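Local coordinates for protein endonuclease and methylase LlaGI (Lactococcus lactis, PDB 5FFJ) that probably restricts and methylates DNA as a Type ISP restriction-modification enzyme, joining a helicase-like ATPase, an adenine-N6 methyltransferase and a sequence-recognising domain in one polypeptide, at residues A[746-751]-A[791-796]; A[1070-1075]-A[1364-1369]; A[1148-1153]-A[1351-1356]. All blocks are in the same frame, centred on the assembly; numbering follows the deposited sequence.

Contact 1 (A[746-751]-A[791-796]); sequences FIVRTL and INIEAT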
loop_
_atom_site.group_PDB
_atom_site.type_symbol
_atom_site.label_atom_id
_atom_site.label_comp_id
_atom_site.label_asym_id
_atom_site.label_seq_id
_atom_site.Cartn_x
_atom_site.Cartn_y
_atom_site.Cartn_z
ATOM N N PHE A 746 13.547 17.179 -5.643
ATOM C CA PHE A 746 13.803 17.828 -6.925
ATOM C C PHE A 746 14.196 19.297 -6.766
ATOM O O PHE A 746 14.491 19.974 -7.751
ATOM C CB PHE A 746 12.574 17.708 -7.826
ATOM C CG PHE A 746 12.422 16.361 -8.464
ATOM C CD1 PHE A 746 13.008 16.099 -9.692
ATOM C CD2 PHE A 746 11.692 15.358 -7.845
ATOM C CE1 PHE A 746 12.874 14.862 -10.292
ATOM C CE2 PHE A 746 11.551 14.116 -8.440
ATOM C CZ PHE A 746 12.146 13.868 -9.666
ATOM N N ILE A 747 14.197 19.780 -5.526
ATOM C CA ILE A 747 14.737 21.099 -5.207
ATOM C C ILE A 747 16.083 20.937 -4.519
ATOM O O ILE A 747 17.058 21.591 -4.887
ATOM C CB ILE A 747 13.791 21.913 -4.297
ATOM C CG1 ILE A 747 12.510 22.257 -5.058
ATOM C CG2 ILE A 747 14.488 23.193 -3.800
ATOM C CD1 ILE A 747 11.523 23.104 -4.286
ATOM N N VAL A 748 16.112 20.073 -3.509
ATOM C CA VAL A 748 17.330 19.765 -2.770
ATOM C C VAL A 748 18.492 19.486 -3.715
ATOM O O VAL A 748 19.598 19.982 -3.515
ATOM C CB VAL A 748 17.118 18.551 -1.847
ATOM C CG1 VAL A 748 18.448 18.036 -1.304
ATOM C CG2 VAL A 748 16.173 18.913 -0.710
ATOM N N ARG A 749 18.225 18.694 -4.747
ATOM C CA ARG A 749 19.248 18.332 -5.720
ATOM C C ARG A 749 19.453 19.427 -6.766
ATOM O O ARG A 749 20.463 19.435 -7.472
ATOM C CB ARG A 749 18.877 17.016 -6.405
ATOM C CG ARG A 749 18.749 15.833 -5.450
ATOM C CD ARG A 749 20.034 15.581 -4.673
ATOM N NE ARG A 749 21.186 15.416 -5.555
ATOM C CZ ARG A 749 22.431 15.220 -5.132
ATOM N NH1 ARG A 749 22.696 15.165 -3.833
ATOM N NH2 ARG A 749 23.415 15.080 -6.010
ATOM N N THR A 750 18.500 20.350 -6.865
ATOM C CA THR A 750 18.619 21.463 -7.804
ATOM C C THR A 750 19.543 22.542 -7.245
ATOM O O THR A 750 20.456 22.998 -7.933
ATOM C CB THR A 750 17.253 22.092 -8.128
ATOM O OG1 THR A 750 16.289 21.059 -8.366
ATOM C CG2 THR A 750 17.356 22.979 -9.360
ATOM N N LEU A 751 19.309 22.945 -5.999
ATOM C CA LEU A 751 20.162 23.936 -5.347
ATOM C C LEU A 751 21.567 23.371 -5.130
ATOM O O LEU A 751 22.529 24.126 -4.999
ATOM C CB LEU A 751 19.572 24.378 -4.002
ATOM C CG LEU A 751 18.216 25.094 -3.985
ATOM C CD1 LEU A 751 17.744 25.240 -2.556
ATOM C CD2 LEU A 751 18.286 26.460 -4.635
ATOM N N ILE A 791 11.755 22.054 5.408
ATOM C CA ILE A 791 12.994 21.961 6.174
ATOM C C ILE A 791 14.170 21.545 5.295
ATOM O O ILE A 791 15.201 22.213 5.274
ATOM C CB ILE A 791 12.867 20.950 7.334
ATOM C CG1 ILE A 791 11.743 21.362 8.290
ATOM C CG2 ILE A 791 14.192 20.837 8.096
ATOM C CD1 ILE A 791 11.407 20.314 9.335
ATOM N N ASN A 792 14.006 20.439 4.574
ATOM C CA ASN A 792 15.075 19.886 3.749
ATOM C C ASN A 792 15.633 20.883 2.738
ATOM O O ASN A 792 16.805 20.809 2.369
ATOM C CB ASN A 792 14.580 18.637 3.022
ATOM C CG ASN A 792 14.556 17.415 3.918
ATOM O OD1 ASN A 792 15.359 16.496 3.755
ATOM N ND2 ASN A 792 13.642 17.406 4.881
ATOM N N ILE A 793 14.795 21.812 2.289
ATOM C CA ILE A 793 15.251 22.881 1.408
ATOM C C ILE A 793 15.872 23.993 2.248
ATOM O O ILE A 793 16.915 24.541 1.894
ATOM C CB ILE A 793 14.103 23.455 0.554
ATOM C CG1 ILE A 793 13.439 22.351 -0.269
ATOM C CG2 ILE A 793 14.629 24.532 -0.388
ATOM C CD1 ILE A 793 12.069 22.725 -0.793
ATOM N N GLU A 794 15.220 24.318 3.361
ATOM C CA GLU A 794 15.728 25.326 4.285
ATOM C C GLU A 794 17.098 24.932 4.833
ATOM O O GLU A 794 17.998 25.764 4.941
ATOM C CB GLU A 794 14.749 25.532 5.441
ATOM C CG GLU A 794 13.457 26.227 5.055
ATOM C CD GLU A 794 12.462 26.264 6.197
ATOM O OE1 GLU A 794 12.828 25.843 7.315
ATOM O OE2 GLU A 794 11.315 26.711 5.980
ATOM N N ALA A 795 17.243 23.656 5.174
ATOM C CA ALA A 795 18.476 23.144 5.764
ATOM C C ALA A 795 19.594 23.068 4.730
ATOM O O ALA A 795 20.730 23.455 5.002
ATOM C CB ALA A 795 18.235 21.774 6.380
ATOM N N THR A 796 19.267 22.564 3.545
ATOM C CA THR A 796 20.253 22.418 2.480
ATOM C C THR A 796 20.632 23.770 1.883
ATOM O O THR A 796 21.604 23.871 1.133
ATOM C CB THR A 796 19.739 21.496 1.357
ATOM O OG1 THR A 796 18.408 21.879 0.987
ATOM C CG2 THR A 796 19.745 20.040 1.818
#
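Ile793 is the residue on which segment 791-796 meets segment 746-751, and its branches spread over Ile747, with CG2 also reaching Leu751. CB lies off to the flank of the line between the helices, so the branches do the reaching. CG2, anti to the backbone N, sits between two partners, 3.7 Å from Ile747 CG2 and 3.9 Å from Leu751 CD1. CG1, beside the backbone N, packs 3.8 Å from Ile747 CG2. From there chi2 (162°) extends the chain to CD1, whose methyl meets Ile747 CD1 at 3.6 Å; the two isoleucine side chains cross obliquely.

The helices run nearly parallel, 12° apart with axes 9.3 Å from each other, as expected for the crossover helices of consecutive beta-alpha-beta units (strands 736-738, 776-780 and 813-815, parallel neighbours) in a Rossmann-like methyltransferase sheet. Ile747 and Leu751, one turn apart, also touch Ala778 and Leu776 of the neighbouring strand 776-780; branched aliphatics suit this water-poor layer.

Val748 works at the flank. Its CG2 rests 3.7 Å from Asn792 O, while CG1 meets Thr796 CG2 at 3.9 Å, the two side chains crossing at about a right angle. Thr796 suits this partly exposed border: OG1 bonds back to Asn792 O, on a lone pair in the carbonyl plane, and its methyl faces the valine.

Contact 2 (A[1070-1075]-A[1364-1369]); sequences SNFSKI and ITDDPN
Phe1072 and Asp1366 cross at about a right angle, and this crossing sets the layout of the contact. The CB of the phenylalanine points toward segment 1364-1369, with CG beside the backbone N, while the aspartate holds CG anti to its backbone N (chi1 -167°) and so sends its carboxylate across to segment 1070-1075. OD1 then accepts the amide hydrogen of Phe1072 N through its syn lone pair, at 3.1 Å and almost straight (169°). The same oxygen also lies at the ring edge, near the plane, where the slightly positive C-H groups of a phenyl ring tolerate an acceptor.

One face of the ring belongs to Pro1368. Its CB stands 3.9 Å from the centroid of the Phe1072 ring, a CH-pi contact offset toward the rim, and Pro1368 CA lies 3.6 Å from Phe1072 CD2. Proline suits the place because its C-H groups form a compact apolar surface to set against an aromatic face.

Asn1071 slides past Asp1366 in the opposite direction, with amide and carboxylate planes 67° apart. Its OD1 is another acceptor and makes no bond to the aspartate; it turns to Ser1073 N, 2.7 Å away, closing an Asx turn with the donor above the carbonyl plane. The turn ends the short strand and leads to Ser1073, the N-cap of helix 1074-1096.

Asp1366 OD2 forms a salt bridge with Lys1152, which probably helps keep the carboxylate ionised. Within the specificity domain, strand 1070-1071 is the edge neighbour of strand 1150-1155, strand 1365-1366 pairs with 1357-1358, and the Phe1072 ring also meets Tyr1354.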
loop_
_atom_site.group_PDB
_atom_site.type_symbol
_atom_site.label_atom_id
_atom_site.label_comp_id
_atom_site.label_asym_id
_atom_site.label_seq_id
_atom_site.Cartn_x
_atom_site.Cartn_y
_atom_site.Cartn_z
ATOM N N SER A 1070 -16.133 -18.455 -10.446
ATOM C CA SER A 1070 -15.433 -19.529 -11.158
ATOM C C SER A 1070 -14.646 -20.421 -10.198
ATOM O O SER A 1070 -14.140 -19.954 -9.177
ATOM C CB SER A 1070 -14.484 -18.948 -12.210
ATOM O OG SER A 1070 -13.169 -18.829 -11.697
ATOM N N ASN A 1071 -14.530 -21.699 -10.547
ATOM C CA ASN A 1071 -13.873 -22.681 -9.688
ATOM C C ASN A 1071 -13.700 -24.024 -10.402
ATOM O O ASN A 1071 -14.417 -24.331 -11.354
ATOM C CB ASN A 1071 -14.680 -22.867 -8.395
ATOM C CG ASN A 1071 -13.987 -23.766 -7.378
ATOM O OD1 ASN A 1071 -13.321 -24.738 -7.730
ATOM N ND2 ASN A 1071 -14.161 -23.447 -6.100
ATOM N N PHE A 1072 -12.737 -24.814 -9.933
ATOM C CA PHE A 1072 -12.515 -26.165 -10.441
ATOM C C PHE A 1072 -13.670 -27.111 -10.102
ATOM O O PHE A 1072 -14.042 -27.959 -10.911
ATOM C CB PHE A 1072 -11.211 -26.737 -9.875
ATOM C CG PHE A 1072 -9.979 -26.305 -10.620
ATOM C CD1 PHE A 1072 -9.791 -26.670 -11.942
ATOM C CD2 PHE A 1072 -8.991 -25.566 -9.991
ATOM C CE1 PHE A 1072 -8.655 -26.285 -12.629
ATOM C CE2 PHE A 1072 -7.850 -25.181 -10.673
ATOM C CZ PHE A 1072 -7.683 -25.542 -11.994
ATOM N N SER A 1073 -14.227 -26.965 -8.902
ATOM C CA SER A 1073 -15.333 -27.812 -8.459
ATOM C C SER A 1073 -16.670 -27.175 -8.808
ATOM O O SER A 1073 -16.971 -26.068 -8.364
ATOM C CB SER A 1073 -15.253 -28.067 -6.949
ATOM O OG SER A 1073 -16.408 -28.747 -6.485
ATOM N N LYS A 1074 -17.460 -27.881 -9.614
ATOM C CA LYS A 1074 -18.812 -27.447 -9.961
ATOM C C LYS A 1074 -19.653 -27.210 -8.710
ATOM O O LYS A 1074 -20.406 -26.240 -8.632
ATOM C CB LYS A 1074 -19.492 -28.485 -10.861
ATOM C CG LYS A 1074 -20.941 -28.162 -11.206
ATOM C CD LYS A 1074 -21.501 -29.136 -12.234
ATOM C CE LYS A 1074 -22.934 -28.788 -12.628
ATOM N NZ LYS A 1074 -23.466 -29.708 -13.673
ATOM N N ILE A 1075 -19.518 -28.101 -7.734
ATOM C CA ILE A 1075 -20.258 -27.983 -6.485
ATOM C C ILE A 1075 -19.877 -26.706 -5.734
ATOM O O ILE A 1075 -20.747 -26.010 -5.212
ATOM C CB ILE A 1075 -20.020 -29.213 -5.582
ATOM C CG1 ILE A 1075 -20.600 -30.464 -6.253
ATOM C CG2 ILE A 1075 -20.646 -29.005 -4.202
ATOM C CD1 ILE A 1075 -20.390 -31.756 -5.485
ATOM N N ILE A 1364 -11.776 -18.027 -0.290
ATOM C CA ILE A 1364 -12.388 -19.127 -1.035
ATOM C C ILE A 1364 -11.294 -20.030 -1.593
ATOM O O ILE A 1364 -10.397 -19.572 -2.304
ATOM C CB ILE A 1364 -13.285 -18.632 -2.204
ATOM C CG1 ILE A 1364 -14.182 -17.465 -1.754
ATOM C CG2 ILE A 1364 -14.071 -19.811 -2.809
ATOM C CD1 ILE A 1364 -15.681 -17.703 -1.818
ATOM N N THR A 1365 -11.376 -21.316 -1.267
ATOM C CA THR A 1365 -10.367 -22.284 -1.679
ATOM C C THR A 1365 -10.692 -22.828 -3.064
ATOM O O THR A 1365 -11.861 -22.999 -3.413
ATOM C CB THR A 1365 -10.261 -23.463 -0.688
ATOM O OG1 THR A 1365 -11.272 -24.434 -0.984
ATOM C CG2 THR A 1365 -10.415 -22.988 0.758
ATOM N N ASP A 1366 -9.650 -23.089 -3.847
ATOM C CA ASP A 1366 -9.802 -23.647 -5.187
ATOM C C ASP A 1366 -8.869 -24.842 -5.360
ATOM O O ASP A 1366 -7.655 -24.680 -5.491
ATOM C CB ASP A 1366 -9.515 -22.582 -6.246
ATOM C CG ASP A 1366 -9.949 -23.006 -7.637
ATOM O OD1 ASP A 1366 -10.625 -24.050 -7.767
ATOM O OD2 ASP A 1366 -9.627 -22.283 -8.604
ATOM N N ASP A 1367 -9.454 -26.036 -5.364
ATOM C CA ASP A 1367 -8.701 -27.286 -5.380
ATOM C C ASP A 1367 -8.918 -28.049 -6.691
ATOM O O ASP A 1367 -10.022 -28.528 -6.945
ATOM C CB ASP A 1367 -9.120 -28.150 -4.190
ATOM C CG ASP A 1367 -8.438 -29.497 -4.183
ATOM O OD1 ASP A 1367 -8.934 -30.411 -4.868
ATOM O OD2 ASP A 1367 -7.409 -29.644 -3.490
ATOM N N PRO A 1368 -7.866 -28.176 -7.524
ATOM C CA PRO A 1368 -8.042 -28.792 -8.849
ATOM C C PRO A 1368 -8.394 -30.286 -8.824
ATOM O O PRO A 1368 -8.871 -30.805 -9.835
ATOM C CB PRO A 1368 -6.678 -28.573 -9.519
ATOM C CG PRO A 1368 -5.721 -28.440 -8.397
ATOM C CD PRO A 1368 -6.471 -27.753 -7.300
ATOM N N ASN A 1369 -8.175 -30.964 -7.701
ATOM C CA ASN A 1369 -8.479 -32.394 -7.608
ATOM C C ASN A 1369 -9.989 -32.664 -7.626
ATOM O O ASN A 1369 -10.420 -33.785 -7.898
ATOM C CB ASN A 1369 -7.867 -33.008 -6.339
ATOM C CG ASN A 1369 -6.354 -32.899 -6.299
ATOM O OD1 ASN A 1369 -5.796 -32.067 -5.582
ATOM N ND2 ASN A 1369 -5.680 -33.757 -7.056
#

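Contact 3 (A[1148-1153]-A[1351-1356]); sequences PFTKKY and IDQYQV
Pro1148 opens the first segment by leading the chain out of strand 1141-1147, its ring against Trp1349 rather than toward the facing segment. Phe1149 follows with a positive phi (66°), so the chain turns tightly here before re-entering a strand. Its ring leads away to an edge-to-face meeting with Tyr1287, but its carbonyl remains at the contact: Tyr1354 OH comes to Phe1149 O at 3.4 Å, a weak hydrogen bond made at the edge of the tyrosine ring.

Thr1150 is the residue most deeply engaged. Its CB points at the second segment, and the two branches divide the work. OG1, beside the backbone N, lies 3.3 Å from Gln1353 CB and returns a weak hydrogen bond to Pro1148 O. CG2, anti to the backbone N, packs 3.8 Å from Gln1353 CB and equally far from Tyr1354 CE1. Threonine and tyrosine approach tip to tip, whereas threonine and glutamine cross at about a right angle. In Gln1353, CB and CG lie across the tip of the threonine, and the bend at chi2 (-61°) lets NE2 turn back to Asp1352 OD2, 3.1 Å away. A small branched residue therefore fits well between glutamine and ring.

Lys1151 points the other way, to a salt bridge with Glu1288.

Tyr1354 is the centre of an inverse gamma turn just after helix 1346-1353. From there the side chain, CG beside the backbone N (chi1 -68°), carries the OH to strand 1150-1155. Helix 1377-1398 packs on the same ring through Tyr1377, Ile1378 and Leu1381, so the tyrosine ties the strand to two helices in a buried part of the specificity domain; the nearest atom of the contact lies about 4 Å from the bound DNA.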
loop_
_atom_site.group_PDB
_atom_site.type_symbol
_atom_site.label_atom_id
_atom_site.label_comp_id
_atom_site.label_asym_id
_atom_site.label_seq_id
_atom_site.Cartn_x
_atom_site.Cartn_y
_atom_site.Cartn_z
ATOM N N PRO A 1148 -5.040 -21.371 -20.630
ATOM C CA PRO A 1148 -4.802 -22.353 -21.695
ATOM C C PRO A 1148 -4.622 -23.772 -21.147
ATOM O O PRO A 1148 -3.845 -23.978 -20.215
ATOM C CB PRO A 1148 -3.526 -21.845 -22.380
ATOM C CG PRO A 1148 -2.903 -20.901 -21.437
ATOM C CD PRO A 1148 -3.959 -20.374 -20.526
ATOM N N PHE A 1149 -5.383 -24.716 -21.703
ATOM C CA PHE A 1149 -5.391 -26.120 -21.275
ATOM C C PHE A 1149 -5.947 -26.287 -19.857
ATOM O O PHE A 1149 -5.912 -27.382 -19.291
ATOM C CB PHE A 1149 -3.986 -26.722 -21.366
ATOM C CG PHE A 1149 -3.322 -26.496 -22.692
ATOM C CD1 PHE A 1149 -3.752 -27.175 -23.817
ATOM C CD2 PHE A 1149 -2.270 -25.604 -22.815
ATOM C CE1 PHE A 1149 -3.150 -26.970 -25.040
ATOM C CE2 PHE A 1149 -1.663 -25.395 -24.037
ATOM C CZ PHE A 1149 -2.103 -26.079 -25.151
ATOM N N THR A 1150 -6.473 -25.196 -19.301
ATOM C CA THR A 1150 -7.129 -25.214 -17.995
ATOM C C THR A 1150 -8.585 -24.791 -18.134
ATOM O O THR A 1150 -8.875 -23.620 -18.391
ATOM C CB THR A 1150 -6.436 -24.275 -16.989
ATOM O OG1 THR A 1150 -5.021 -24.498 -17.012
ATOM C CG2 THR A 1150 -6.982 -24.495 -15.573
ATOM N N LYS A 1151 -9.493 -25.750 -17.978
ATOM C CA LYS A 1151 -10.919 -25.463 -18.015
ATOM C C LYS A 1151 -11.536 -25.644 -16.628
ATOM O O LYS A 1151 -11.447 -26.712 -16.019
ATOM C CB LYS A 1151 -11.628 -26.340 -19.058
ATOM C CG LYS A 1151 -11.706 -27.830 -18.757
ATOM C CD LYS A 1151 -12.299 -28.568 -19.953
ATOM C CE LYS A 1151 -12.441 -30.059 -19.703
ATOM N NZ LYS A 1151 -12.599 -30.808 -20.980
ATOM N N LYS A 1152 -12.128 -24.559 -16.134
ATOM C CA LYS A 1152 -12.808 -24.528 -14.848
ATOM C C LYS A 1152 -14.310 -24.462 -15.064
ATOM O O LYS A 1152 -14.778 -24.294 -16.190
ATOM C CB LYS A 1152 -12.362 -23.316 -14.027
ATOM C CG LYS A 1152 -10.961 -23.398 -13.454
ATOM C CD LYS A 1152 -10.640 -22.143 -12.650
ATOM C CE LYS A 1152 -9.444 -22.338 -11.737
ATOM N NZ LYS A 1152 -9.199 -21.119 -10.917
ATOM N N TYR A 1153 -15.058 -24.584 -13.975
ATOM C CA TYR A 1153 -16.494 -24.358 -14.009
ATOM C C TYR A 1153 -16.794 -22.887 -13.763
ATOM O O TYR A 1153 -16.140 -22.241 -12.943
ATOM C CB TYR A 1153 -17.203 -25.226 -12.973
ATOM C CG TYR A 1153 -17.333 -26.671 -13.386
ATOM C CD1 TYR A 1153 -18.398 -27.091 -14.173
ATOM C CD2 TYR A 1153 -16.392 -27.615 -13.000
ATOM C CE1 TYR A 1153 -18.523 -28.410 -14.560
ATOM C CE2 TYR A 1153 -16.510 -28.939 -13.382
ATOM C CZ TYR A 1153 -17.577 -29.330 -14.162
ATOM O OH TYR A 1153 -17.703 -30.644 -14.545
ATOM N N ILE A 1351 1.442 -26.658 -14.343
ATOM C CA ILE A 1351 2.109 -26.493 -13.053
ATOM C C ILE A 1351 1.504 -25.312 -12.306
ATOM O O ILE A 1351 1.173 -25.414 -11.123
ATOM C CB ILE A 1351 3.629 -26.266 -13.215
ATOM C CG1 ILE A 1351 4.286 -27.492 -13.851
ATOM C CG2 ILE A 1351 4.278 -25.978 -11.860
ATOM C CD1 ILE A 1351 5.764 -27.341 -14.119
ATOM N N ASP A 1352 1.367 -24.194 -13.010
ATOM C CA ASP A 1352 0.839 -22.969 -12.423
ATOM C C ASP A 1352 -0.625 -23.102 -12.015
ATOM O O ASP A 1352 -0.994 -22.788 -10.883
ATOM C CB ASP A 1352 0.981 -21.806 -13.406
ATOM C CG ASP A 1352 0.479 -20.497 -12.831
ATOM O OD1 ASP A 1352 0.888 -20.143 -11.705
ATOM O OD2 ASP A 1352 -0.330 -19.823 -13.504
ATOM N N GLN A 1353 -1.456 -23.561 -12.946
ATOM C CA GLN A 1353 -2.901 -23.585 -12.748
ATOM C C GLN A 1353 -3.370 -24.738 -11.863
ATOM O O GLN A 1353 -4.139 -24.529 -10.923
ATOM C CB GLN A 1353 -3.609 -23.649 -14.103
ATOM C CG GLN A 1353 -3.536 -22.348 -14.876
ATOM C CD GLN A 1353 -4.201 -21.213 -14.132
ATOM O OE1 GLN A 1353 -5.383 -21.286 -13.799
ATOM N NE2 GLN A 1353 -3.439 -20.164 -13.847
ATOM N N TYR A 1354 -2.922 -25.951 -12.162
ATOM C CA TYR A 1354 -3.326 -27.110 -11.372
ATOM C C TYR A 1354 -2.486 -27.173 -10.107
ATOM O O TYR A 1354 -1.452 -27.838 -10.036
ATOM C CB TYR A 1354 -3.226 -28.384 -12.205
ATOM C CG TYR A 1354 -4.269 -28.380 -13.297
ATOM C CD1 TYR A 1354 -4.018 -27.785 -14.527
ATOM C CD2 TYR A 1354 -5.529 -28.921 -13.076
ATOM C CE1 TYR A 1354 -4.984 -27.758 -15.518
ATOM C CE2 TYR A 1354 -6.498 -28.897 -14.060
ATOM C CZ TYR A 1354 -6.222 -28.314 -15.277
ATOM O OH TYR A 1354 -7.188 -28.291 -16.257
ATOM N N GLN A 1355 -2.981 -26.449 -9.110
ATOM C CA GLN A 1355 -2.262 -26.150 -7.887
ATOM C C GLN A 1355 -3.278 -25.690 -6.852
ATOM O O GLN A 1355 -4.213 -24.960 -7.180
ATOM C CB GLN A 1355 -1.215 -25.067 -8.138
ATOM C CG GLN A 1355 -0.692 -24.367 -6.892
ATOM C CD GLN A 1355 0.158 -23.141 -7.212
ATOM O OE1 GLN A 1355 0.536 -22.388 -6.312
ATOM N NE2 GLN A 1355 0.461 -22.935 -8.494
ATOM N N VAL A 1356 -3.096 -26.107 -5.605
ATOM C CA VAL A 1356 -4.005 -25.698 -4.542
ATOM C C VAL A 1356 -3.656 -24.291 -4.075
ATOM O O VAL A 1356 -2.501 -23.999 -3.755
ATOM C CB VAL A 1356 -3.955 -26.675 -3.345
ATOM C CG1 VAL A 1356 -4.537 -26.033 -2.084
ATOM C CG2 VAL A 1356 -4.703 -27.951 -3.679
#

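How the contacts relate
Contact 1 comes first along the chain and lies in the methyltransferase range, while contacts 2 and 3 both belong to the C-terminal specificity range, on the other side of the chain's centre. The centre of contact 1 is about 56 Å from that of contact 2 and about 53 Å from that of contact 3. For contacts 2 and 3, by contrast, the centres are about 10 Å apart, and they touch: strands 1070-1071 and 1150-1155 are neighbours in one sheet. Both segments of contact 3 fall between those of contact 2 in sequence. All three approach the bound DNA, consistent with methyltransferase and sequence-reading parts that both lie close to it.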